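Local coordinates for protein ribonuclease VapC (Caulobacter crescentus, PDB 5K8J) that is the toxin of the VapBC1 toxin-antitoxin pair, a PIN-domain protein that probably acts as a magnesium-dependent ribonuclease, at residues M97-A102 with D115-I120. Numbering follows the deposited sequence.
Sequences MIAAQA and DDFRDI
Ala99 drives its methyl group into the fork between Phe117 and Ile120, and these three side chains make all the close contacts between the two segments. The closer approach is to the isoleucine, whose terminal methyl CD1 lies 3.7 Å from Ala99 CB. Phe117 comes in at the rim of its ring: its CD2 is 4.1 Å from Ala99 CB, and the methyl sits near the ring plane, so neither face of the ring is spent on the alanine. In Ile120, CG1 stands anti to the carbonyl carbon (chi1 -61°) and the chain then runs extended (chi2 174°), which carries CD1 out to the helix. With no hydrogen bond passing between the two segments, the join rests on van der Waals packing. A type I beta turn from Phe117 to Ile120, closed by Ile120 N to Phe117 O at 3.2 Å, sets the two apolar side chains on the helix-facing side. The turn belongs to the connection between strands 108-111 and 125-127 of the parallel sheet of the PIN domain, and it is packed here against helix 93-104, which precedes the first of those strands. Phe117 also touches Asp6 and Asp95, the predicted magnesium ligands, so its ring borders the presumed metal site, and it meets the ring of Phe109 with planes at about 45°. Ile120 reaches on to Ile82 of helix 73-86 and to Leu103. Beyond this buried cluster the loop turns polar and looser. Arg118, in the turn, extends its side chain into solvent, and Asp115, in the short 3-10 segment before the turn, is exposed as well. Asp119, partly exposed, turns its OD2 to salt bridges with Lys92 and Arg96, while Lys92 NZ also hydrogen-bonds the backbone O of Asp116.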
loop_
_atom_site.group_PDB
_atom_site.type_symbol
_atom_site.label_atom_id
_atom_site.label_comp_id
_atom_site.label_asym_id
_atom_site.label_seq_id
_atom_site.Cartn_x
_atom_site.Cartn_y
_atom_site.Cartn_z
HETATM N N MSE B 97 -15.260 -1.841 10.678
HETATM C CA MSE B 97 -15.120 -1.448 9.283
HETATM C C MSE B 97 -15.395 0.046 9.120
HETATM O O MSE B 97 -14.641 0.737 8.444
HETATM C CB MSE B 97 -16.069 -2.265 8.392
HETATM C CG MSE B 97 -15.640 -3.716 8.212
HETATM SE SE MSE B 97 -16.950 -4.672 7.098
HETATM C CE MSE B 97 -16.489 -3.951 5.442
ATOM N N ILE B 98 -16.488 0.517 9.723
ATOM C CA ILE B 98 -16.806 1.932 9.569
ATOM C C ILE B 98 -15.773 2.795 10.298
ATOM O O ILE B 98 -15.302 3.822 9.776
ATOM C CB ILE B 98 -18.244 2.206 10.036
ATOM C CG1 ILE B 98 -19.221 1.334 9.227
ATOM C CG2 ILE B 98 -18.548 3.709 9.856
ATOM C CD1 ILE B 98 -20.646 1.428 9.670
ATOM N N ALA B 99 -15.388 2.392 11.505
ATOM C CA ALA B 99 -14.330 3.110 12.204
ATOM C C ALA B 99 -13.032 3.130 11.406
ATOM O O ALA B 99 -12.311 4.135 11.398
ATOM C CB ALA B 99 -14.093 2.480 13.578
ATOM N N ALA B 100 -12.713 2.024 10.722
ATOM C CA ALA B 100 -11.516 1.958 9.883
ATOM C C ALA B 100 -11.552 3.000 8.769
ATOM O O ALA B 100 -10.528 3.575 8.397
ATOM C CB ALA B 100 -11.384 0.544 9.295
ATOM N N GLN B 101 -12.732 3.258 8.218
ATOM C CA GLN B 101 -12.836 4.269 7.184
ATOM C C GLN B 101 -12.620 5.659 7.763
ATOM O O GLN B 101 -11.994 6.508 7.133
ATOM C CB GLN B 101 -14.210 4.196 6.551
ATOM C CG GLN B 101 -14.428 2.901 5.804
ATOM C CD GLN B 101 -15.820 2.832 5.245
ATOM O OE1 GLN B 101 -16.743 2.500 5.960
ATOM N NE2 GLN B 101 -15.982 3.139 3.955
ATOM N N ALA B 102 -13.175 5.901 8.941
ATOM C CA ALA B 102 -12.934 7.166 9.621
ATOM C C ALA B 102 -11.449 7.370 9.887
ATOM O O ALA B 102 -10.909 8.464 9.673
ATOM C CB ALA B 102 -13.732 7.181 10.925
ATOM N N ASP B 115 -19.117 2.991 23.618
ATOM C CA ASP B 115 -18.423 1.967 24.396
ATOM C C ASP B 115 -17.925 0.820 23.528
ATOM O O ASP B 115 -16.934 0.173 23.887
ATOM C CB ASP B 115 -19.341 1.437 25.496
ATOM C CG ASP B 115 -19.448 2.393 26.662
ATOM O OD1 ASP B 115 -18.554 3.258 26.813
ATOM O OD2 ASP B 115 -20.426 2.279 27.427
ATOM N N ASP B 116 -18.565 0.555 22.378
ATOM C CA ASP B 116 -18.120 -0.518 21.509
ATOM C C ASP B 116 -16.910 -0.131 20.653
ATOM O O ASP B 116 -16.455 -0.945 19.838
ATOM C CB ASP B 116 -19.243 -0.966 20.577
ATOM C CG ASP B 116 -20.197 -1.954 21.248
ATOM O OD1 ASP B 116 -19.795 -2.569 22.265
ATOM O OD2 ASP B 116 -21.344 -2.098 20.770
ATOM N N PHE B 117 -16.418 1.102 20.793
ATOM C CA PHE B 117 -15.313 1.614 20.000
ATOM C C PHE B 117 -14.123 2.007 20.869
ATOM O O PHE B 117 -13.107 2.499 20.335
ATOM C CB PHE B 117 -15.770 2.814 19.154
ATOM C CG PHE B 117 -16.855 2.478 18.181
ATOM C CD1 PHE B 117 -18.177 2.445 18.582
ATOM C CD2 PHE B 117 -16.551 2.166 16.873
ATOM C CE1 PHE B 117 -19.182 2.082 17.682
ATOM C CE2 PHE B 117 -17.537 1.820 15.981
ATOM C CZ PHE B 117 -18.859 1.799 16.379
ATOM N N ARG B 118 -14.187 1.735 22.169
ATOM C CA ARG B 118 -13.166 2.131 23.117
ATOM C C ARG B 118 -11.859 1.383 22.900
ATOM O O ARG B 118 -10.814 1.839 23.369
ATOM C CB ARG B 118 -13.693 1.879 24.539
ATOM C CG ARG B 118 -12.786 2.346 25.666
ATOM C CD ARG B 118 -13.275 1.825 27.022
ATOM N NE ARG B 118 -12.321 2.103 28.099
ATOM C CZ ARG B 118 -12.601 2.756 29.227
ATOM N NH1 ARG B 118 -13.824 3.215 29.468
ATOM N NH2 ARG B 118 -11.645 2.945 30.135
ATOM N N ASP B 119 -11.900 0.250 22.208
ATOM C CA ASP B 119 -10.730 -0.584 22.000
ATOM C C ASP B 119 -10.035 -0.303 20.682
ATOM O O ASP B 119 -9.183 -1.094 20.275
ATOM C CB ASP B 119 -11.109 -2.075 22.091
ATOM C CG ASP B 119 -12.166 -2.483 21.084
ATOM O OD1 ASP B 119 -12.562 -1.631 20.268
ATOM O OD2 ASP B 119 -12.613 -3.665 21.118
ATOM N N ILE B 120 -10.367 0.794 20.002
ATOM C CA ILE B 120 -9.775 1.120 18.710
ATOM C C ILE B 120 -8.751 2.233 18.887
ATOM O O ILE B 120 -9.125 3.404 19.073
ATOM C CB ILE B 120 -10.855 1.523 17.699
ATOM C CG1 ILE B 120 -11.831 0.350 17.493
ATOM C CG2 ILE B 120 -10.241 1.957 16.380
ATOM C CD1 ILE B 120 -12.992 0.694 16.641
#